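Tylactone synthase starter module and modules 1 & 2 (PDB 2Z5L) probably uses NADPH to reduce the beta-keto group of an early polyketide intermediate on the way to tylactone, helping to set the chirality of the product. Local coordinates at residues G181-P187 against D231-R236; A144-V150 against G162-W166; R170-E175 against G394-G400. All blocks are in the same frame, centred on the assembly; numbering follows the deposited sequence.

Overall arrangement
From the N terminus, contact 2 comes first: it folds residues 162-166 of helix 160-175 back on the end of strand 140-147 and closes a short loop of 11 residues. The same helix then opens contact 3, whose partner loop 394-400 arrives only after 218 further residues. Within that long span, contact 1 opens and shuts, pairing strand 180-186 with strand 232-236. Contact 1 is therefore nested in contact 3, contact 2 precedes both in series, and none cross. Contacts 1 and 2 both lie within the N-terminal Rossmann-like half and meet where Asp-185 reaches Thr-146; contact 3 ties that half to the loop before helix 402-419 in the C-terminal half, probably the catalytic one.

Contact 1: residues G181-P187 against D231-R236; sequences GGLIDLP and DQVAVR
Asp-185 and Arg-236 form a salt bridge at the C-terminal end of two paired strands. OD2 of Asp-185 accepts NH2 of Arg-236 at 2.9 Å, met nearly along its C-O bond and lying close to the guanidinium plane, while NH1 of Arg-236 adds a weak bond to the same OD2 at 3.3 Å. Carboxylate and guanidinium planes are turned 47° apart. Although the arginine starts out away from its partner strand, a bend at chi2 (-72°) folds its end back, and NH1 also donates to the carbonyl of the preceding residue, Val-235 O, at 3.0 Å, from above the carbonyl plane. Behind this pair runs a parallel ladder: Leu-183 N to Asp-231 O, Val-233 N to Leu-183 O, Asp-185 N to Val-233 O (2.9 Å) and Val-235 N to Asp-185 O (2.7 Å). Strands 180-186 and 232-236 thus lie side by side, connected through helix 214-224, in the Rossmann-like N-terminal half of the ketoreductase. On the face covered by that helix, Ile-184 CG2 and Val-235 CG2 point the same way, 3.9 Å apart; Pro-187 CD packs against Val-235 CG1 at 4.1 Å. Further out, Asp-185 OD1 is held by the Thr-146 hydroxyl and the Ala-149 amide, which fix the carboxylate's rotation. Glu-156 forms a second salt bridge to Arg-236 NH2, so the guanidinium lies between two carboxylates.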
# COMPACT_ATOMS: atom_id res chain seq x y z
N GLY A 181 14.90 2.55 -10.07
CA GLY A 181 14.51 3.12 -11.34
C GLY A 181 13.03 3.47 -11.35
O GLY A 181 12.67 4.65 -11.28
N GLY A 182 12.18 2.46 -11.42
CA GLY A 182 10.75 2.68 -11.42
C GLY A 182 9.90 1.42 -11.56
O GLY A 182 10.42 0.30 -11.62
N LEU A 183 8.59 1.64 -11.62
CA LEU A 183 7.59 0.57 -11.75
C LEU A 183 6.82 0.75 -13.06
O LEU A 183 6.42 1.87 -13.39
CB LEU A 183 6.60 0.62 -10.58
CG LEU A 183 7.10 0.25 -9.18
CD1 LEU A 183 6.46 1.14 -8.12
CD2 LEU A 183 6.78 -1.23 -8.93
N ILE A 184 6.62 -0.33 -13.80
CA ILE A 184 5.90 -0.26 -15.06
C ILE A 184 4.87 -1.40 -15.11
O ILE A 184 5.23 -2.57 -15.00
CB ILE A 184 6.85 -0.43 -16.25
CG1 ILE A 184 7.92 0.66 -16.22
CG2 ILE A 184 6.07 -0.39 -17.55
CD1 ILE A 184 9.06 0.45 -17.25
N ASP A 185 3.60 -1.06 -15.29
CA ASP A 185 2.54 -2.07 -15.33
C ASP A 185 2.19 -2.48 -16.76
O ASP A 185 1.70 -1.66 -17.55
CB ASP A 185 1.30 -1.55 -14.60
CG ASP A 185 0.36 -2.66 -14.18
OD1 ASP A 185 0.79 -3.55 -13.41
OD2 ASP A 185 -0.81 -2.64 -14.61
N LEU A 186 2.42 -3.75 -17.09
CA LEU A 186 2.13 -4.24 -18.42
C LEU A 186 0.68 -4.67 -18.61
O LEU A 186 -0.01 -5.03 -17.66
CB LEU A 186 3.07 -5.41 -18.76
CG LEU A 186 4.55 -5.05 -18.76
CD1 LEU A 186 5.36 -6.22 -19.30
CD2 LEU A 186 4.80 -3.80 -19.60
N PRO A 187 0.20 -4.62 -19.86
CA PRO A 187 -1.17 -5.00 -20.25
C PRO A 187 -1.51 -6.44 -19.88
O PRO A 187 -2.48 -6.69 -19.16
CB PRO A 187 -1.17 -4.77 -21.75
CG PRO A 187 -0.24 -3.61 -21.91
CD PRO A 187 0.89 -3.97 -20.99
N ASP A 231 8.64 7.25 -12.83
CA ASP A 231 8.95 5.96 -12.23
C ASP A 231 7.72 5.20 -11.73
O ASP A 231 7.83 4.31 -10.89
CB ASP A 231 9.97 6.15 -11.09
CG ASP A 231 9.53 7.18 -10.06
OD1 ASP A 231 10.32 7.46 -9.12
OD2 ASP A 231 8.41 7.72 -10.17
N GLN A 232 6.56 5.56 -12.27
CA GLN A 232 5.29 4.92 -11.92
C GLN A 232 4.37 5.08 -13.13
O GLN A 232 3.59 6.02 -13.21
CB GLN A 232 4.65 5.59 -10.70
CG GLN A 232 5.33 5.30 -9.36
CD GLN A 232 4.54 5.84 -8.18
OE1 GLN A 232 3.39 5.44 -7.96
NE2 GLN A 232 5.14 6.73 -7.42
N VAL A 233 4.48 4.14 -14.07
CA VAL A 233 3.70 4.18 -15.30
C VAL A 233 2.92 2.89 -15.57
O VAL A 233 3.34 1.81 -15.17
CB VAL A 233 4.63 4.47 -16.51
CG1 VAL A 233 3.83 4.62 -17.79
CG2 VAL A 233 5.44 5.73 -16.23
N ALA A 234 1.78 3.01 -16.23
CA ALA A 234 0.96 1.87 -16.57
C ALA A 234 0.79 1.84 -18.08
O ALA A 234 0.23 2.76 -18.66
CB ALA A 234 -0.39 1.98 -15.89
N VAL A 235 1.29 0.78 -18.71
CA VAL A 235 1.18 0.66 -20.15
C VAL A 235 -0.10 -0.07 -20.54
O VAL A 235 -0.33 -1.21 -20.13
CB VAL A 235 2.39 -0.10 -20.73
CG1 VAL A 235 2.23 -0.25 -22.24
CG2 VAL A 235 3.67 0.66 -20.41
N ARG A 236 -0.91 0.59 -21.35
CA ARG A 236 -2.17 0.03 -21.83
C ARG A 236 -2.27 0.25 -23.34
O ARG A 236 -1.49 1.04 -23.90
CB ARG A 236 -3.35 0.72 -21.13
CG ARG A 236 -3.45 0.43 -19.63
CD ARG A 236 -3.91 -1.00 -19.39
NE ARG A 236 -4.07 -1.30 -17.96
CZ ARG A 236 -3.06 -1.47 -17.11
NH1 ARG A 236 -1.81 -1.39 -17.53
NH2 ARG A 236 -3.31 -1.73 -15.84

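Contact 2: residues A144-V150 against G162-W166; sequences ALTRRAV and GAQLW
Trp-166 and Thr-146 share the one hydrogen bond between these segments: indole NE1 donates to OG1 at 2.9 Å, almost straight (171°), with the hydroxyl oxygen at the ring edge and within 5° of its plane. With chi1 at 69°, Thr-146 holds OG1 between its backbone N and carbonyl carbon; the same oxygen has a second partner in Asp-185. Strand 140-147, helix 160-175 and strand 180-186 make up a beta-alpha-beta unit of the Rossmann-like N-terminal half; here the axes of helix segment 162-166 and strand segment 144-147 approach to 8.7 Å and run roughly antiparallel. The apolar contacts fall into two groups. Around the indole, Val-150 CG1 sits over the centre of one face, 4.2 Å above the ring plane, and Ala-149 CB presses obliquely on the pyrrole part, 3.4 Å from Trp-166 CD1. On the strand itself, Thr-146 CG2 meets Leu-165 CD1 at 3.8 Å, the two side chains lying alongside and running in opposite senses. The Ala-149 methyl also packs on the helix main chain, CB 3.5 Å from Gly-162 C, an approach helped by the missing side chain at Gly-162.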
# COMPACT_ATOMS: atom_id res chain seq x y z
N ALA A 144 10.90 -2.50 -11.86
CA ALA A 144 10.07 -3.64 -11.58
C ALA A 144 8.84 -3.63 -12.48
O ALA A 144 8.04 -2.70 -12.45
CB ALA A 144 9.65 -3.65 -10.12
N LEU A 145 8.72 -4.68 -13.29
CA LEU A 145 7.57 -4.80 -14.19
C LEU A 145 6.52 -5.63 -13.49
O LEU A 145 6.84 -6.56 -12.76
CB LEU A 145 7.98 -5.47 -15.49
CG LEU A 145 9.08 -4.74 -16.28
CD1 LEU A 145 9.30 -5.46 -17.60
CD2 LEU A 145 8.69 -3.31 -16.51
N THR A 146 5.25 -5.28 -13.70
CA THR A 146 4.14 -6.00 -13.09
C THR A 146 2.98 -6.06 -14.07
O THR A 146 3.06 -5.50 -15.16
CB THR A 146 3.65 -5.31 -11.81
OG1 THR A 146 3.00 -4.08 -12.15
CG2 THR A 146 4.81 -5.03 -10.87
N ARG A 147 1.91 -6.72 -13.65
CA ARG A 147 0.72 -6.86 -14.49
C ARG A 147 -0.55 -6.87 -13.65
O ARG A 147 -0.68 -7.67 -12.71
CB ARG A 147 0.79 -8.15 -15.28
CG ARG A 147 1.03 -9.36 -14.40
CD ARG A 147 0.31 -10.58 -14.93
NE ARG A 147 -1.14 -10.39 -14.90
CZ ARG A 147 -2.02 -11.31 -15.26
NH1 ARG A 147 -1.61 -12.49 -15.68
NH2 ARG A 147 -3.32 -11.04 -15.19
N ARG A 148 -1.49 -6.00 -14.00
CA ARG A 148 -2.76 -5.91 -13.29
C ARG A 148 -2.52 -5.45 -11.85
O ARG A 148 -3.35 -5.68 -10.96
CB ARG A 148 -3.49 -7.27 -13.31
CG ARG A 148 -4.61 -7.37 -14.36
CD ARG A 148 -5.18 -8.79 -14.50
NE ARG A 148 -5.66 -9.35 -13.24
CZ ARG A 148 -6.69 -8.88 -12.55
NH1 ARG A 148 -7.04 -9.47 -11.41
NH2 ARG A 148 -7.38 -7.83 -13.00
N ALA A 149 -1.39 -4.80 -11.62
CA ALA A 149 -1.05 -4.30 -10.30
C ALA A 149 -1.98 -3.15 -9.91
O ALA A 149 -2.36 -3.01 -8.75
CB ALA A 149 0.40 -3.82 -10.27
N VAL A 150 -2.34 -2.34 -10.90
CA VAL A 150 -3.21 -1.19 -10.66
C VAL A 150 -4.31 -1.11 -11.72
O VAL A 150 -4.08 -1.40 -12.89
CB VAL A 150 -2.39 0.10 -10.71
CG1 VAL A 150 -1.41 0.15 -9.55
CG2 VAL A 150 -1.64 0.17 -12.03
N GLY A 162 0.80 -7.76 -7.25
CA GLY A 162 1.28 -6.56 -7.92
C GLY A 162 1.11 -5.27 -7.14
O GLY A 162 1.98 -4.40 -7.17
N ALA A 163 -0.02 -5.12 -6.45
CA ALA A 163 -0.28 -3.91 -5.66
C ALA A 163 0.76 -3.73 -4.55
O ALA A 163 1.16 -2.61 -4.24
CB ALA A 163 -1.69 -3.95 -5.07
N GLN A 164 1.17 -4.84 -3.95
CA GLN A 164 2.16 -4.81 -2.87
C GLN A 164 3.50 -4.24 -3.33
O GLN A 164 4.10 -3.42 -2.63
CB GLN A 164 2.38 -6.22 -2.32
CG GLN A 164 1.29 -6.73 -1.39
CD GLN A 164 1.75 -7.97 -0.64
OE1 GLN A 164 2.83 -7.98 -0.07
NE2 GLN A 164 0.92 -9.02 -0.63
N LEU A 165 3.95 -4.70 -4.49
CA LEU A 165 5.22 -4.28 -5.08
C LEU A 165 5.24 -2.78 -5.38
O LEU A 165 6.26 -2.11 -5.20
CB LEU A 165 5.50 -5.07 -6.38
CG LEU A 165 6.74 -5.95 -6.48
CD1 LEU A 165 6.96 -6.30 -7.95
CD2 LEU A 165 7.96 -5.22 -5.93
N TRP A 166 4.13 -2.26 -5.88
CA TRP A 166 4.09 -0.83 -6.16
C TRP A 166 4.24 -0.09 -4.85
O TRP A 166 4.94 0.92 -4.78
CB TRP A 166 2.79 -0.45 -6.87
CG TRP A 166 2.84 -0.72 -8.33
CD1 TRP A 166 2.95 -1.94 -8.96
CD2 TRP A 166 2.82 0.26 -9.37
NE1 TRP A 166 3.00 -1.77 -10.32
CE2 TRP A 166 2.92 -0.43 -10.60
CE3 TRP A 166 2.72 1.66 -9.39
CZ2 TRP A 166 2.92 0.23 -11.83
CZ3 TRP A 166 2.73 2.32 -10.61
CH2 TRP A 166 2.83 1.60 -11.82

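Contact 3: residues R170-E175 against G394-G400; sequences RVAALE and GTWGNAG
OE2 of Glu-175 accepts the backbone N-H of Gly-400 at 2.7 Å, the shorter of the two hydrogen bonds across this contact. The amide comes from above the carboxylate plane, 42° out of it. The other oxygen, OE1, takes the amide of Ile-351, so this carboxylate secures two separate loops by their backbones. The chain is extended beyond CG, which carries the carboxylate out to Gly-400, and on the way CG passes 3.6 Å from Ala-399 CB. At the far end of the segments Arg-170 does the matching work: its NH2 donates to Gly-394 O at 2.9 Å, standing 43° above the carbonyl plane. A bend at chi3 (-87°) turns the guanidinium so that Thr-395 O lies over one of its faces, 3.5 Å from Arg-170 NE; that carbonyl is hydrogen-bonded to Arg-243.

Between these polar ends the packing is of methyls on main chain. Leu-174 CD1 rests on the peptide joining Gly-397 and Asn-398, 3.4 Å from Asn-398 N, a buried amide with no polar partner. Val-171 sets both methyls against one carbonyl, CG1 and CG2 each being 3.6 Å from Asn-398 O. Gly-397, lacking a side chain, brings its CA within 4.0 Å of Arg-170 CB.

The Asn-398 side chain turns from the helix to Gln-401, Gly-443 and Arg-450, and Trp-396 goes to the rings of Phe-498 and Trp-482. Loop 394-400 joins strand 386-391 to helix 402-419, elements that in short-chain dehydrogenases usually carry the catalytic serine and tyrosine. The C-terminal end of helix 160-175 (residues 170-175), from the N-terminal half, lies along this loop, with helices 402-419 and 442-450 also touching the contact.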
# COMPACT_ATOMS: atom_id res chain seq x y z
N ARG A 170 7.66 2.44 -4.15
CA ARG A 170 7.67 3.86 -3.80
C ARG A 170 8.55 4.16 -2.59
O ARG A 170 9.09 5.27 -2.45
CB ARG A 170 6.23 4.35 -3.54
CG ARG A 170 5.33 4.19 -4.77
CD ARG A 170 3.95 4.77 -4.54
NE ARG A 170 3.02 3.82 -3.92
CZ ARG A 170 2.16 3.08 -4.60
NH1 ARG A 170 2.10 3.17 -5.93
NH2 ARG A 170 1.36 2.24 -3.96
N VAL A 171 8.70 3.18 -1.71
CA VAL A 171 9.54 3.34 -0.55
C VAL A 171 10.98 3.25 -1.03
O VAL A 171 11.85 3.98 -0.56
CB VAL A 171 9.28 2.22 0.50
CG1 VAL A 171 10.33 2.29 1.61
CG2 VAL A 171 7.89 2.39 1.08
N ALA A 172 11.22 2.35 -1.99
CA ALA A 172 12.57 2.18 -2.54
C ALA A 172 13.08 3.46 -3.20
O ALA A 172 14.25 3.81 -3.07
CB ALA A 172 12.58 1.04 -3.55
N ALA A 173 12.20 4.16 -3.91
CA ALA A 173 12.56 5.40 -4.58
C ALA A 173 13.14 6.43 -3.61
O ALA A 173 14.12 7.11 -3.92
CB ALA A 173 11.34 5.99 -5.29
N LEU A 174 12.53 6.51 -2.43
CA LEU A 174 12.93 7.46 -1.39
C LEU A 174 14.14 7.02 -0.57
O LEU A 174 14.92 7.85 -0.10
CB LEU A 174 11.75 7.72 -0.46
CG LEU A 174 10.48 8.30 -1.09
CD1 LEU A 174 9.28 7.96 -0.23
CD2 LEU A 174 10.63 9.80 -1.26
N GLU A 175 14.27 5.71 -0.40
CA GLU A 175 15.38 5.15 0.37
C GLU A 175 16.67 4.98 -0.41
O GLU A 175 17.77 5.16 0.12
CB GLU A 175 14.97 3.80 0.95
CG GLU A 175 14.37 3.88 2.31
CD GLU A 175 14.23 2.51 2.92
OE1 GLU A 175 15.23 1.76 2.90
OE2 GLU A 175 13.13 2.19 3.41
N GLY A 394 1.46 3.56 2.02
CA GLY A 394 1.22 2.63 0.94
C GLY A 394 0.62 3.27 -0.30
O GLY A 394 0.30 2.55 -1.25
N THR A 395 0.44 4.59 -0.29
CA THR A 395 -0.13 5.27 -1.46
C THR A 395 0.82 6.33 -2.01
O THR A 395 0.88 6.53 -3.22
CB THR A 395 -1.48 5.97 -1.13
OG1 THR A 395 -2.36 5.05 -0.49
CG2 THR A 395 -2.14 6.46 -2.42
N TRP A 396 1.54 7.02 -1.14
CA TRP A 396 2.50 8.02 -1.59
C TRP A 396 3.91 7.50 -1.44
O TRP A 396 4.76 7.72 -2.30
CB TRP A 396 2.39 9.32 -0.79
CG TRP A 396 1.12 10.07 -1.01
CD1 TRP A 396 0.12 9.76 -1.89
CD2 TRP A 396 0.69 11.24 -0.31
NE1 TRP A 396 -0.91 10.66 -1.79
CE2 TRP A 396 -0.59 11.58 -0.83
CE3 TRP A 396 1.25 12.03 0.69
CZ2 TRP A 396 -1.30 12.69 -0.37
CZ3 TRP A 396 0.54 13.13 1.15
CH2 TRP A 396 -0.73 13.45 0.62
N GLY A 397 4.17 6.80 -0.34
CA GLY A 397 5.50 6.28 -0.12
C GLY A 397 6.15 6.99 1.05
O GLY A 397 5.81 8.14 1.34
N ASN A 398 7.07 6.31 1.72
CA ASN A 398 7.77 6.86 2.88
C ASN A 398 8.90 5.94 3.32
O ASN A 398 8.69 4.76 3.60
CB ASN A 398 6.79 7.05 4.03
CG ASN A 398 7.44 7.68 5.25
OD1 ASN A 398 8.03 8.76 5.16
ND2 ASN A 398 7.33 7.01 6.39
N ALA A 399 10.11 6.49 3.38
CA ALA A 399 11.29 5.73 3.76
C ALA A 399 11.21 4.99 5.10
O ALA A 399 10.55 5.44 6.03
CB ALA A 399 12.52 6.66 3.77
N GLY A 400 11.92 3.86 5.18
CA GLY A 400 11.94 3.08 6.40
C GLY A 400 10.69 2.25 6.65
O GLY A 400 10.66 1.50 7.62